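Alpha-14 giardin (Giardia lamblia, PDB 3CHJ) is a calcium-binding annexin that may act as a calcium-regulated structural element linking the phospholipid bilayer to the underlying axoneme. Local coordinates at residues D31-A36 and S73-L78; L104-L109 and N266-M271; E167-V172 and S209-G214; D229-K234 and A248-V253; P243-A248 and K280-K285. One frame throughout, in Å; residues are numbered along the deposited sequence.

Interaction 1. Residues D31-A36 and S73-L78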
# COMPACT_ATOMS: atom_id res chain seq x y z
N ASP A 31 -23.35 -0.50 4.00
CA ASP A 31 -23.63 0.58 3.08
C ASP A 31 -22.48 1.58 3.03
O ASP A 31 -22.25 2.21 2.00
CB ASP A 31 -24.94 1.30 3.42
CG ASP A 31 -26.18 0.46 3.11
OD1 ASP A 31 -26.07 -0.58 2.41
OD2 ASP A 31 -27.27 0.84 3.56
N LEU A 32 -21.78 1.74 4.15
CA LEU A 32 -20.62 2.63 4.16
C LEU A 32 -19.57 2.16 3.18
O LEU A 32 -18.88 3.00 2.59
CB LEU A 32 -20.00 2.72 5.57
CG LEU A 32 -20.94 3.23 6.67
CD1 LEU A 32 -20.26 3.13 8.02
CD2 LEU A 32 -21.36 4.67 6.38
N ILE A 33 -19.44 0.84 3.04
CA ILE A 33 -18.46 0.23 2.14
C ILE A 33 -18.96 0.24 0.70
O ILE A 33 -18.19 0.53 -0.23
CB ILE A 33 -18.11 -1.20 2.59
CG1 ILE A 33 -17.54 -1.20 4.02
CG2 ILE A 33 -17.15 -1.85 1.61
CD1 ILE A 33 -16.27 -0.33 4.24
N GLU A 34 -20.25 -0.06 0.51
CA GLU A 34 -20.86 0.08 -0.82
C GLU A 34 -20.69 1.49 -1.38
O GLU A 34 -20.33 1.67 -2.56
CB GLU A 34 -22.33 -0.38 -0.80
CG GLU A 34 -22.49 -1.88 -0.48
CD GLU A 34 -22.02 -2.83 -1.61
OE1 GLU A 34 -22.44 -4.01 -1.59
OE2 GLU A 34 -21.22 -2.43 -2.49
N ILE A 35 -20.89 2.50 -0.54
CA ILE A 35 -20.71 3.87 -0.96
C ILE A 35 -19.24 4.09 -1.41
O ILE A 35 -18.97 4.68 -2.46
CB ILE A 35 -21.14 4.84 0.17
CG1 ILE A 35 -22.67 4.83 0.32
CG2 ILE A 35 -20.70 6.24 -0.10
CD1 ILE A 35 -23.18 5.46 1.64
N ALA A 36 -18.28 3.57 -0.65
CA ALA A 36 -16.87 3.72 -1.03
C ALA A 36 -16.54 3.08 -2.37
O ALA A 36 -15.70 3.61 -3.10
CB ALA A 36 -15.94 3.17 0.06
N SER A 73 -11.77 3.83 11.37
CA SER A 73 -10.51 4.24 10.75
C SER A 73 -10.50 3.87 9.28
O SER A 73 -10.12 4.68 8.42
CB SER A 73 -9.36 3.58 11.48
OG SER A 73 -9.27 4.15 12.78
N LEU A 74 -10.97 2.67 8.99
CA LEU A 74 -11.06 2.21 7.61
C LEU A 74 -11.96 3.11 6.78
O LEU A 74 -11.53 3.60 5.72
CB LEU A 74 -11.58 0.76 7.57
CG LEU A 74 -11.86 0.17 6.19
CD1 LEU A 74 -10.52 0.05 5.40
CD2 LEU A 74 -12.51 -1.18 6.38
N VAL A 75 -13.18 3.35 7.25
CA VAL A 75 -14.13 4.20 6.51
C VAL A 75 -13.55 5.59 6.24
O VAL A 75 -13.65 6.12 5.13
CB VAL A 75 -15.50 4.28 7.24
CG1 VAL A 75 -16.40 5.33 6.64
CG2 VAL A 75 -16.18 2.91 7.21
N LEU A 76 -12.94 6.21 7.25
CA LEU A 76 -12.36 7.55 7.06
C LEU A 76 -11.27 7.54 5.99
O LEU A 76 -11.17 8.49 5.20
CB LEU A 76 -11.84 8.12 8.37
CG LEU A 76 -12.96 8.43 9.36
CD1 LEU A 76 -12.38 8.80 10.73
CD2 LEU A 76 -13.90 9.52 8.86
N MET A 77 -10.50 6.46 5.92
CA MET A 77 -9.44 6.35 4.90
C MET A 77 -10.05 6.26 3.51
O MET A 77 -9.44 6.71 2.52
CB MET A 77 -8.58 5.11 5.15
CG MET A 77 -7.65 5.17 6.35
SD MET A 77 -6.51 3.75 6.24
CE MET A 77 -5.79 3.73 7.90
N LEU A 78 -11.23 5.67 3.43
CA LEU A 78 -11.85 5.41 2.12
C LEU A 78 -12.42 6.66 1.51
O LEU A 78 -12.54 6.73 0.28
CB LEU A 78 -12.95 4.35 2.24
CG LEU A 78 -12.51 2.96 2.68
CD1 LEU A 78 -13.75 2.10 2.95
CD2 LEU A 78 -11.59 2.30 1.64
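L78 sends CD1 between two side chains of helix 31-38, lying 3.7 Å from CD1 of I33 and 3.8 Å from CB of A36. This is the tight end of the contact. CB of A36 is also 3.9 Å from CB of L78. The small side chain of A36 lets the two backbones draw together, with CA of A36 only 6.2 Å from CA of L78. I33 leaves its helix to one side, but chi2 of -57° turns CD1 toward the partner helix, where it also grazes L74 and V75. L74 offers only CD2 to CD1 of I33, at 4.4 Å.

The two helices run nearly parallel, their axes inclined by 21°, and between these segments only apolar side chains meet, within the all-helical annexin fold; just beyond, the Y79 hydroxyl bonds O of L32. Neighbouring helices add to the burial: helix 301-310 covers I33 through A306, L309 and L310, and V19 of helix 12-24 packs on L32.

The other end is looser. Here L32 and V75 cross at about a right angle, and CG2 of V75 comes no nearer than 4.2 Å to CB of L32. The backbones have also spread, to 7.1 Å between CA of L32 and CA of V75. On the partly exposed flank of helix 31-38, the carboxylate of E34 forms a salt bridge with R37 of its own helix. From helix 69-78, S73 and M77 turn to N266 of helix 262-272.

Interaction 2. Residues L104-L109 and N266-M271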
# COMPACT_ATOMS: atom_id res chain seq x y z
N LEU A 104 5.75 3.36 6.61
CA LEU A 104 6.53 4.12 5.63
C LEU A 104 6.93 3.19 4.48
O LEU A 104 6.89 3.59 3.33
CB LEU A 104 7.76 4.73 6.32
CG LEU A 104 7.40 5.81 7.35
CD1 LEU A 104 8.69 6.34 8.01
CD2 LEU A 104 6.58 6.91 6.73
N VAL A 105 7.32 1.95 4.80
CA VAL A 105 7.63 0.96 3.75
C VAL A 105 6.40 0.64 2.89
O VAL A 105 6.47 0.70 1.65
CB VAL A 105 8.25 -0.29 4.39
CG1 VAL A 105 8.37 -1.47 3.37
CG2 VAL A 105 9.63 0.09 4.97
N ASP A 106 5.28 0.38 3.55
CA ASP A 106 4.06 0.01 2.82
C ASP A 106 3.64 1.10 1.86
O ASP A 106 3.15 0.81 0.76
CB ASP A 106 2.90 -0.20 3.80
CG ASP A 106 2.99 -1.50 4.58
OD1 ASP A 106 3.83 -2.39 4.26
OD2 ASP A 106 2.18 -1.62 5.52
N VAL A 107 3.79 2.36 2.29
CA VAL A 107 3.32 3.48 1.48
C VAL A 107 4.29 3.76 0.35
O VAL A 107 3.92 3.75 -0.84
CB VAL A 107 3.13 4.75 2.33
CG1 VAL A 107 2.87 5.97 1.45
CG2 VAL A 107 1.99 4.54 3.34
N LEU A 108 5.55 4.00 0.69
CA LEU A 108 6.48 4.53 -0.30
C LEU A 108 6.79 3.54 -1.41
O LEU A 108 7.09 3.96 -2.54
CB LEU A 108 7.75 5.03 0.37
CG LEU A 108 7.50 6.33 1.13
CD1 LEU A 108 8.66 6.64 2.07
CD2 LEU A 108 7.29 7.49 0.11
N LEU A 109 6.72 2.24 -1.11
CA LEU A 109 7.15 1.22 -2.07
C LEU A 109 6.02 0.71 -2.96
O LEU A 109 6.25 -0.16 -3.81
CB LEU A 109 7.87 0.06 -1.40
CG LEU A 109 9.13 0.46 -0.64
CD1 LEU A 109 9.79 -0.80 -0.07
CD2 LEU A 109 10.07 1.23 -1.56
N ASN A 266 -6.02 -1.91 7.12
CA ASN A 266 -6.76 -0.72 6.67
C ASN A 266 -5.99 0.03 5.59
O ASN A 266 -6.56 0.36 4.54
CB ASN A 266 -7.07 0.22 7.84
CG ASN A 266 -8.15 -0.31 8.74
OD1 ASN A 266 -8.80 -1.32 8.42
ND2 ASN A 266 -8.39 0.38 9.85
N ARG A 267 -4.72 0.32 5.85
CA ARG A 267 -3.99 1.15 4.89
C ARG A 267 -3.76 0.41 3.57
O ARG A 267 -3.86 1.01 2.49
CB ARG A 267 -2.68 1.70 5.48
CG ARG A 267 -1.65 0.65 5.78
CD ARG A 267 -0.36 1.34 6.19
NE ARG A 267 0.60 0.38 6.70
CZ ARG A 267 0.86 0.19 7.99
NH1 ARG A 267 0.22 0.90 8.93
NH2 ARG A 267 1.76 -0.72 8.34
N ILE A 268 -3.45 -0.89 3.63
CA ILE A 268 -3.24 -1.64 2.40
C ILE A 268 -4.54 -1.69 1.60
O ILE A 268 -4.54 -1.45 0.40
CB ILE A 268 -2.72 -3.08 2.66
CG1 ILE A 268 -1.40 -3.06 3.45
CG2 ILE A 268 -2.67 -3.87 1.36
CD1 ILE A 268 -0.20 -2.61 2.66
N THR A 269 -5.66 -1.93 2.29
CA THR A 269 -6.96 -2.00 1.63
C THR A 269 -7.34 -0.62 1.05
O THR A 269 -7.66 -0.51 -0.13
CB THR A 269 -8.03 -2.55 2.61
OG1 THR A 269 -7.60 -3.84 3.06
CG2 THR A 269 -9.40 -2.63 1.91
N ALA A 270 -7.29 0.43 1.86
CA ALA A 270 -7.66 1.77 1.37
C ALA A 270 -6.76 2.27 0.22
O ALA A 270 -7.27 2.86 -0.75
CB ALA A 270 -7.64 2.77 2.54
N MET A 271 -5.46 1.97 0.30
CA MET A 271 -4.53 2.41 -0.76
C MET A 271 -4.77 1.69 -2.07
O MET A 271 -4.54 2.27 -3.14
CB MET A 271 -3.06 2.24 -0.35
CG MET A 271 -2.63 3.19 0.73
SD MET A 271 -0.85 3.15 0.96
CE MET A 271 -0.62 1.62 1.84
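R267 meets D106 through a first torsion that sets CG between the backbone N and the carbonyl carbon (chi1 66°), after which the chain runs extended to NE. D106 holds CG beside its own backbone N, and the two side chains cross at about a right angle. The guanidinium comes side-on, giving both NE and NH2 to a single oxygen. NE of R267 lies 2.8 Å from OD2 of D106, in a fairly straight bond (154°) to the anti lone pair; NH2 of R267 reaches the same OD2 of D106 at 3.0 Å, from above the carboxylate plane. That oxygen stays close to the guanidinium plane, although the two flat groups are turned 42° apart.

R264 makes a further salt bridge to OD2, while OD1 of D106 is hydrogen-bonded to the hydroxyl of Y231. This buried carboxylate is therefore held through both oxygens, and the neighbouring arginines would be expected to stabilise its negative charge.

CD1 of I268 borders the carboxylate, 3.9 Å from CG of D106. Separately, SD of M271 packs on CG2 of V107 at 4.0 Å.

The helices run almost parallel near the centre of the molecule, one in an annexin repeat and the other in the fourth repeat. Such buried arginine-carboxylate pairs are consistent with the charged central channel of annexins, lined by helices of the second and fourth repeats.

Interaction 3. Residues E167-V172 and S209-G214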
# COMPACT_ATOMS: atom_id res chain seq x y z
N GLU A 167 24.23 -5.58 -17.57
CA GLU A 167 25.26 -5.27 -16.59
C GLU A 167 24.75 -5.44 -15.16
O GLU A 167 25.41 -6.06 -14.33
CB GLU A 167 25.76 -3.84 -16.77
CG GLU A 167 26.51 -3.57 -18.06
CD GLU A 167 26.89 -2.10 -18.20
OE1 GLU A 167 26.00 -1.22 -18.16
OE2 GLU A 167 28.10 -1.80 -18.35
N ASP A 168 23.58 -4.87 -14.87
CA ASP A 168 22.98 -4.98 -13.53
C ASP A 168 22.59 -6.41 -13.19
O ASP A 168 22.60 -6.79 -12.01
CB ASP A 168 21.77 -4.07 -13.40
CG ASP A 168 22.15 -2.61 -13.34
OD1 ASP A 168 23.34 -2.31 -13.07
OD2 ASP A 168 21.24 -1.78 -13.56
N LEU A 169 22.25 -7.19 -14.20
CA LEU A 169 21.90 -8.60 -14.00
C LEU A 169 23.07 -9.38 -13.41
O LEU A 169 22.93 -10.14 -12.45
CB LEU A 169 21.46 -9.22 -15.33
CG LEU A 169 20.97 -10.66 -15.28
CD1 LEU A 169 19.80 -10.76 -14.30
CD2 LEU A 169 20.55 -11.07 -16.66
N VAL A 170 24.25 -9.18 -14.01
CA VAL A 170 25.46 -9.79 -13.52
C VAL A 170 25.76 -9.34 -12.08
O VAL A 170 26.11 -10.14 -11.21
CB VAL A 170 26.64 -9.49 -14.47
CG1 VAL A 170 27.94 -9.94 -13.87
CG2 VAL A 170 26.39 -10.19 -15.82
N LEU A 171 25.58 -8.04 -11.84
CA LEU A 171 25.82 -7.46 -10.53
C LEU A 171 24.86 -7.98 -9.44
O LEU A 171 25.29 -8.31 -8.33
CB LEU A 171 25.77 -5.93 -10.61
CG LEU A 171 26.97 -5.32 -11.36
CD1 LEU A 171 26.67 -3.86 -11.66
CD2 LEU A 171 28.25 -5.47 -10.55
N VAL A 172 23.58 -8.07 -9.79
CA VAL A 172 22.61 -8.56 -8.81
C VAL A 172 22.76 -10.07 -8.52
O VAL A 172 22.59 -10.51 -7.38
CB VAL A 172 21.15 -8.14 -9.10
CG1 VAL A 172 20.45 -9.04 -10.13
CG2 VAL A 172 20.38 -8.11 -7.76
N SER A 209 15.64 -15.20 -14.80
CA SER A 209 15.19 -16.57 -15.01
C SER A 209 15.79 -17.15 -16.29
O SER A 209 16.20 -18.31 -16.32
CB SER A 209 13.66 -16.61 -15.06
OG SER A 209 13.21 -17.97 -14.99
N ALA A 210 15.88 -16.33 -17.34
CA ALA A 210 16.37 -16.77 -18.65
C ALA A 210 17.85 -17.14 -18.59
O ALA A 210 18.27 -18.14 -19.18
CB ALA A 210 16.14 -15.69 -19.68
N LYS A 211 18.63 -16.34 -17.85
CA LYS A 211 20.08 -16.50 -17.80
C LYS A 211 20.54 -17.54 -16.78
O LYS A 211 21.55 -18.22 -17.02
CB LYS A 211 20.75 -15.14 -17.53
CG LYS A 211 22.28 -15.18 -17.63
CD LYS A 211 22.89 -13.81 -17.36
CE LYS A 211 24.41 -13.84 -17.42
NZ LYS A 211 24.89 -14.00 -18.84
N TYR A 212 19.81 -17.68 -15.66
CA TYR A 212 20.23 -18.51 -14.54
C TYR A 212 19.40 -19.77 -14.35
O TYR A 212 19.06 -20.15 -13.22
CB TYR A 212 20.35 -17.67 -13.25
CG TYR A 212 21.31 -16.52 -13.44
CD1 TYR A 212 22.67 -16.76 -13.68
CD2 TYR A 212 20.87 -15.20 -13.40
CE1 TYR A 212 23.56 -15.70 -13.88
CE2 TYR A 212 21.76 -14.13 -13.59
CZ TYR A 212 23.10 -14.39 -13.83
OH TYR A 212 23.99 -13.37 -14.03
N ASN A 213 19.12 -20.41 -15.48
CA ASN A 213 18.47 -21.72 -15.53
C ASN A 213 17.19 -21.78 -14.70
O ASN A 213 16.97 -22.75 -13.96
CB ASN A 213 19.45 -22.81 -15.09
CG ASN A 213 18.96 -24.22 -15.44
OD1 ASN A 213 18.43 -24.47 -16.54
ND2 ASN A 213 19.12 -25.14 -14.51
N GLY A 214 16.37 -20.73 -14.82
CA GLY A 214 15.07 -20.67 -14.15
C GLY A 214 15.07 -20.22 -12.70
O GLY A 214 14.02 -20.21 -12.05
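L169 lays its branched end beside the ring of Y212, with CG of L169 3.9 Å and CD1 of L169 4.0 Å from CE2 of the tyrosine. The approach is oblique to the ring, and the two side chains slide past each other in opposite directions. Chi1 of -176° sets CG of L169 anti to the backbone N, where it meets CE2 of Y212. The CD2 branch of L169 touches CD of K211 at 3.7 Å. The extended chain of K211 passes over the neighbouring ring, with CG 3.9 Å above the centre of the Y212 ring.

The contact joins helix 162-177 to the C-terminal end of helix 198-211, where Y212 is the first residue to leave helical geometry. N213 then adopts a left-handed conformation, and a backbone bond from N of G214 to O of S209 closes the turn. Further along, helix 162-177 leads into an annexin calcium site, formed by A175, T178, G180, E185 and E224; the side chain of V170 is about 13 Å from the bound calcium ion.

OH of Y212 lies against the backbone of helix 162-177, 3.7 Å from O of L169 and 3.9 Å from CA of V170. Away from L169, which is buried and also packs on L204, M207 and Y208, the contact thins toward solvent, and the exposed V170 side chain adds only loose contacts. The Y212 ring has a cation-pi partner in R173, one helical turn beyond L169.

Interaction 4. Residues D229-K234 and A248-V253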
# COMPACT_ATOMS: atom_id res chain seq x y z
N ASP A 229 14.10 -5.50 6.02
CA ASP A 229 14.77 -5.47 4.70
C ASP A 229 14.10 -6.44 3.75
O ASP A 229 13.86 -6.11 2.57
CB ASP A 229 16.23 -5.95 4.78
CG ASP A 229 17.18 -4.94 5.39
OD1 ASP A 229 16.80 -3.78 5.63
OD2 ASP A 229 18.34 -5.33 5.58
N GLU A 230 13.88 -7.67 4.21
CA GLU A 230 13.28 -8.70 3.35
C GLU A 230 11.87 -8.34 2.91
O GLU A 230 11.54 -8.48 1.74
CB GLU A 230 13.30 -10.05 4.06
CG GLU A 230 12.83 -11.18 3.20
CD GLU A 230 12.83 -12.50 3.91
OE1 GLU A 230 13.16 -12.54 5.12
OE2 GLU A 230 12.46 -13.51 3.26
N TYR A 231 11.05 -7.85 3.83
CA TYR A 231 9.70 -7.44 3.49
C TYR A 231 9.76 -6.31 2.44
O TYR A 231 9.04 -6.35 1.42
CB TYR A 231 8.97 -6.96 4.75
CG TYR A 231 7.61 -6.43 4.42
CD1 TYR A 231 6.52 -7.29 4.22
CD2 TYR A 231 7.40 -5.06 4.32
CE1 TYR A 231 5.25 -6.77 3.89
CE2 TYR A 231 6.14 -4.54 3.99
CZ TYR A 231 5.07 -5.41 3.79
OH TYR A 231 3.82 -4.91 3.48
N ALA A 232 10.61 -5.32 2.69
CA ALA A 232 10.70 -4.14 1.82
C ALA A 232 11.12 -4.52 0.40
O ALA A 232 10.49 -4.09 -0.56
CB ALA A 232 11.65 -3.12 2.39
N PHE A 233 12.16 -5.34 0.26
CA PHE A 233 12.61 -5.70 -1.10
C PHE A 233 11.66 -6.65 -1.80
O PHE A 233 11.49 -6.58 -3.03
CB PHE A 233 14.06 -6.20 -1.09
CG PHE A 233 15.06 -5.09 -1.03
CD1 PHE A 233 15.66 -4.62 -2.21
CD2 PHE A 233 15.39 -4.50 0.18
CE1 PHE A 233 16.59 -3.56 -2.17
CE2 PHE A 233 16.32 -3.44 0.23
CZ PHE A 233 16.93 -2.98 -0.95
N LYS A 234 11.01 -7.54 -1.04
CA LYS A 234 9.95 -8.37 -1.63
C LYS A 234 8.79 -7.49 -2.10
O LYS A 234 8.25 -7.69 -3.20
CB LYS A 234 9.43 -9.39 -0.62
CG LYS A 234 10.34 -10.57 -0.36
CD LYS A 234 9.71 -11.45 0.70
CE LYS A 234 10.44 -12.77 0.74
NZ LYS A 234 9.81 -13.73 1.70
N ALA A 248 -1.62 -8.70 -2.48
CA ALA A 248 -1.81 -10.02 -1.87
C ALA A 248 -0.74 -10.35 -0.85
O ALA A 248 -1.03 -10.87 0.22
CB ALA A 248 -1.87 -11.11 -2.95
N PHE A 249 0.51 -10.03 -1.18
CA PHE A 249 1.63 -10.24 -0.27
C PHE A 249 1.44 -9.44 1.01
O PHE A 249 1.54 -9.99 2.10
CB PHE A 249 2.94 -9.85 -0.97
CG PHE A 249 4.16 -9.83 -0.06
CD1 PHE A 249 4.55 -10.97 0.64
CD2 PHE A 249 4.90 -8.65 0.09
CE1 PHE A 249 5.68 -10.94 1.47
CE2 PHE A 249 6.05 -8.62 0.94
CZ PHE A 249 6.42 -9.76 1.62
N SER A 250 1.17 -8.14 0.87
CA SER A 250 1.03 -7.29 2.08
C SER A 250 -0.15 -7.75 2.94
O SER A 250 -0.08 -7.75 4.19
CB SER A 250 0.87 -5.82 1.72
OG SER A 250 2.01 -5.33 1.01
N MET A 251 -1.23 -8.15 2.28
CA MET A 251 -2.41 -8.64 3.01
C MET A 251 -2.08 -9.95 3.73
O MET A 251 -2.46 -10.13 4.88
CB MET A 251 -3.61 -8.81 2.08
CG MET A 251 -4.19 -7.47 1.57
SD MET A 251 -4.85 -6.37 2.85
CE MET A 251 -6.34 -7.29 3.35
N ASN A 252 -1.34 -10.85 3.08
CA ASN A 252 -0.94 -12.10 3.74
C ASN A 252 -0.12 -11.85 5.00
O ASN A 252 -0.36 -12.47 6.05
CB ASN A 252 -0.19 -13.02 2.76
CG ASN A 252 0.17 -14.36 3.41
OD1 ASN A 252 -0.69 -15.22 3.63
ND2 ASN A 252 1.45 -14.53 3.71
N VAL A 253 0.83 -10.93 4.91
CA VAL A 253 1.68 -10.60 6.06
C VAL A 253 0.84 -9.99 7.17
O VAL A 253 1.03 -10.32 8.35
CB VAL A 253 2.86 -9.68 5.66
CG1 VAL A 253 3.64 -9.23 6.90
CG2 VAL A 253 3.78 -10.39 4.69
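Y231 and F249 carry the aromatic part of this contact. Their rings lie near parallel, with planes 27° apart, but are slid so far that they barely overlap; the centroids of the Y231 and F249 rings stand 5.2 Å apart. The rings meet obliquely, CD1 of Y231 being 3.6 Å from CE2 of F249. CG of Y231 is anti to its backbone N (chi1 176°), and although the side chain starts off to one side, its end approaches helix 243-254. Arginines add cation-pi contacts, R264 to Y231 and R218 to F249.

Apolar contacts fill in around the rings. K234 crosses F249 at about a right angle, with CB and CD of K234 each 3.8 Å from CZ of the phenylalanine. V253 meets the edge of the tyrosine, its CG2 lying 4.0 Å from CE1 of Y231.

The polar contacts sit at the ends of the side chains. OH of Y231 lies 3.1 Å from OG of S250, but a hydrogen bond between them is not settled, because OG of S250 also has the backbone O of A246 within reach. The stronger partner of the buried phenol is D106. The amino group of K234 leads away from F249 and forms a salt bridge with E230 of its own helix, 3.1 Å between NZ of K234 and OE2 of E230, entering from above the carboxylate plane.

Helices 227-241 and 243-254 follow one another in the chain and run roughly antiparallel, forming a helical hairpin of the all-alpha annexin fold with Y231 and F249 packed between its arms.

Interaction 5. Residues P243-A248 and K280-K285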
# COMPACT_ATOMS: atom_id res chain seq x y z
N PRO A 243 1.46 -5.07 -9.27
CA PRO A 243 0.82 -4.53 -8.07
C PRO A 243 -0.20 -5.44 -7.37
O PRO A 243 -0.29 -5.38 -6.14
CB PRO A 243 0.14 -3.25 -8.58
CG PRO A 243 1.14 -2.76 -9.62
CD PRO A 243 1.54 -4.04 -10.34
N CYS A 244 -0.94 -6.26 -8.11
CA CYS A 244 -1.93 -7.16 -7.48
C CYS A 244 -1.27 -8.21 -6.59
O CYS A 244 -1.79 -8.56 -5.53
CB CYS A 244 -2.84 -7.83 -8.52
SG CYS A 244 -3.95 -6.65 -9.30
N CYS A 245 -0.08 -8.66 -7.02
CA CYS A 245 0.72 -9.57 -6.22
C CYS A 245 1.25 -8.87 -4.96
O CYS A 245 1.28 -9.47 -3.88
CB CYS A 245 1.87 -10.12 -7.03
SG CYS A 245 1.31 -11.44 -8.15
N ALA A 246 1.65 -7.60 -5.11
CA ALA A 246 2.09 -6.83 -3.95
C ALA A 246 0.99 -6.68 -2.90
O ALA A 246 1.25 -6.81 -1.70
CB ALA A 246 2.65 -5.46 -4.39
N ALA A 247 -0.23 -6.41 -3.35
CA ALA A 247 -1.35 -6.26 -2.44
C ALA A 247 -1.60 -7.60 -1.73
O ALA A 247 -1.80 -7.63 -0.52
CB ALA A 247 -2.59 -5.82 -3.20
N ALA A 248 -1.62 -8.70 -2.48
CA ALA A 248 -1.81 -10.02 -1.87
C ALA A 248 -0.74 -10.35 -0.85
O ALA A 248 -1.03 -10.87 0.22
CB ALA A 248 -1.87 -11.11 -2.95
N LYS A 280 -7.42 -10.93 -4.88
CA LYS A 280 -7.92 -12.23 -4.39
C LYS A 280 -7.45 -13.41 -5.24
O LYS A 280 -7.09 -14.47 -4.71
CB LYS A 280 -9.44 -12.24 -4.24
CG LYS A 280 -9.98 -11.28 -3.17
CD LYS A 280 -11.46 -11.61 -2.84
CE LYS A 280 -12.05 -10.57 -1.89
NZ LYS A 280 -13.50 -10.87 -1.53
N TYR A 281 -7.43 -13.21 -6.55
CA TYR A 281 -6.92 -14.23 -7.46
C TYR A 281 -5.46 -14.60 -7.17
O TYR A 281 -5.12 -15.78 -7.01
CB TYR A 281 -7.08 -13.74 -8.90
CG TYR A 281 -6.42 -14.63 -9.91
CD1 TYR A 281 -7.06 -15.78 -10.36
CD2 TYR A 281 -5.16 -14.33 -10.38
CE1 TYR A 281 -6.43 -16.61 -11.29
CE2 TYR A 281 -4.52 -15.15 -11.31
CZ TYR A 281 -5.17 -16.28 -11.76
OH TYR A 281 -4.55 -17.09 -12.70
N TYR A 282 -4.59 -13.59 -7.08
CA TYR A 282 -3.18 -13.88 -6.82
C TYR A 282 -2.97 -14.42 -5.42
O TYR A 282 -2.10 -15.24 -5.21
CB TYR A 282 -2.29 -12.67 -7.11
CG TYR A 282 -2.20 -12.41 -8.59
CD1 TYR A 282 -1.42 -13.21 -9.41
CD2 TYR A 282 -2.95 -11.38 -9.18
CE1 TYR A 282 -1.36 -12.99 -10.78
CE2 TYR A 282 -2.90 -11.15 -10.55
CZ TYR A 282 -2.11 -11.96 -11.35
OH TYR A 282 -2.04 -11.74 -12.70
N TYR A 283 -3.78 -13.95 -4.48
CA TYR A 283 -3.70 -14.45 -3.11
C TYR A 283 -3.82 -15.99 -3.08
O TYR A 283 -3.00 -16.68 -2.47
CB TYR A 283 -4.77 -13.80 -2.21
CG TYR A 283 -4.55 -14.16 -0.76
CD1 TYR A 283 -3.89 -13.28 0.11
CD2 TYR A 283 -4.96 -15.40 -0.26
CE1 TYR A 283 -3.63 -13.63 1.44
CE2 TYR A 283 -4.70 -15.76 1.08
CZ TYR A 283 -4.04 -14.87 1.90
OH TYR A 283 -3.78 -15.20 3.21
N LYS A 284 -4.85 -16.51 -3.74
CA LYS A 284 -5.06 -17.97 -3.77
C LYS A 284 -3.98 -18.68 -4.58
O LYS A 284 -3.52 -19.77 -4.21
CB LYS A 284 -6.44 -18.28 -4.32
CG LYS A 284 -6.78 -19.76 -4.28
CD LYS A 284 -8.25 -20.00 -4.52
CE LYS A 284 -8.56 -21.47 -4.72
NZ LYS A 284 -7.99 -21.98 -6.01
N LYS A 285 -3.57 -18.06 -5.68
CA LYS A 285 -2.60 -18.66 -6.58
C LYS A 285 -1.29 -18.88 -5.83
O LYS A 285 -0.66 -19.92 -6.00
CB LYS A 285 -2.41 -17.78 -7.82
CG LYS A 285 -1.78 -18.48 -9.00
CD LYS A 285 -1.85 -17.63 -10.25
CE LYS A 285 -1.26 -18.35 -11.46
NZ LYS A 285 -1.40 -17.50 -12.69
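A cysteine sulfur-aromatic contact joins C245 to Y282. SG of C245 lies 4.0 Å from the centroid of the Y282 ring, 32° off its normal, and nearest to CD1 of Y282 at 3.5 Å. The preceding cysteine touches the other ortho carbon of the same ring, through carbon and not sulfur: CB of C244 is 3.6 Å from CD2 of Y282. Across the ring plane from both cysteines, CD2 of Y281 stands 3.7 Å above the centre of the Y282 ring, so the ring lies between the cysteines of helix 243-254 and Y281 of its own helix.

Helices 243-254 and 279-287 cross at -66°, a steep meeting of two helices of the annexin fold, with axes only 8.2 Å apart. A248 permits this closeness: having only CB to offer, it fits against the backbone at Y283, with 5.0 Å between CA of A248 and CA of Y283. The carbonyl O of A248 meets the Y283 ring obliquely, 3.7 Å from CD1 of Y283.

Burial falls off along the contact. A248 and Y283 are buried, the latter with F291 edge-to-face on its ring, whereas C244, C245 and Y282 remain partly exposed.

From the N terminus, interaction 1 comes first, closing a loop of 36 residues, mostly helical, before any other contact opens. Interaction 2 then spans 156 residues, bringing helix 101-108 to helix 262-272 near the middle of the molecule. Interactions 3 and 4 are nested within that span, in series: 3 closes a loop that carries most of the calcium ligands, and 4 pairs consecutive helices. Interaction 5 crosses both 2 and 4, sharing A248 with 4, and adds helix 279-287. Interactions 2, 4 and 5 form one continuous block, which interaction 1 touches through helices 69-78 and 262-272. Interaction 3 stands apart, its centre 44 Å from that of interaction 1, on the opposite side of the chain's centre.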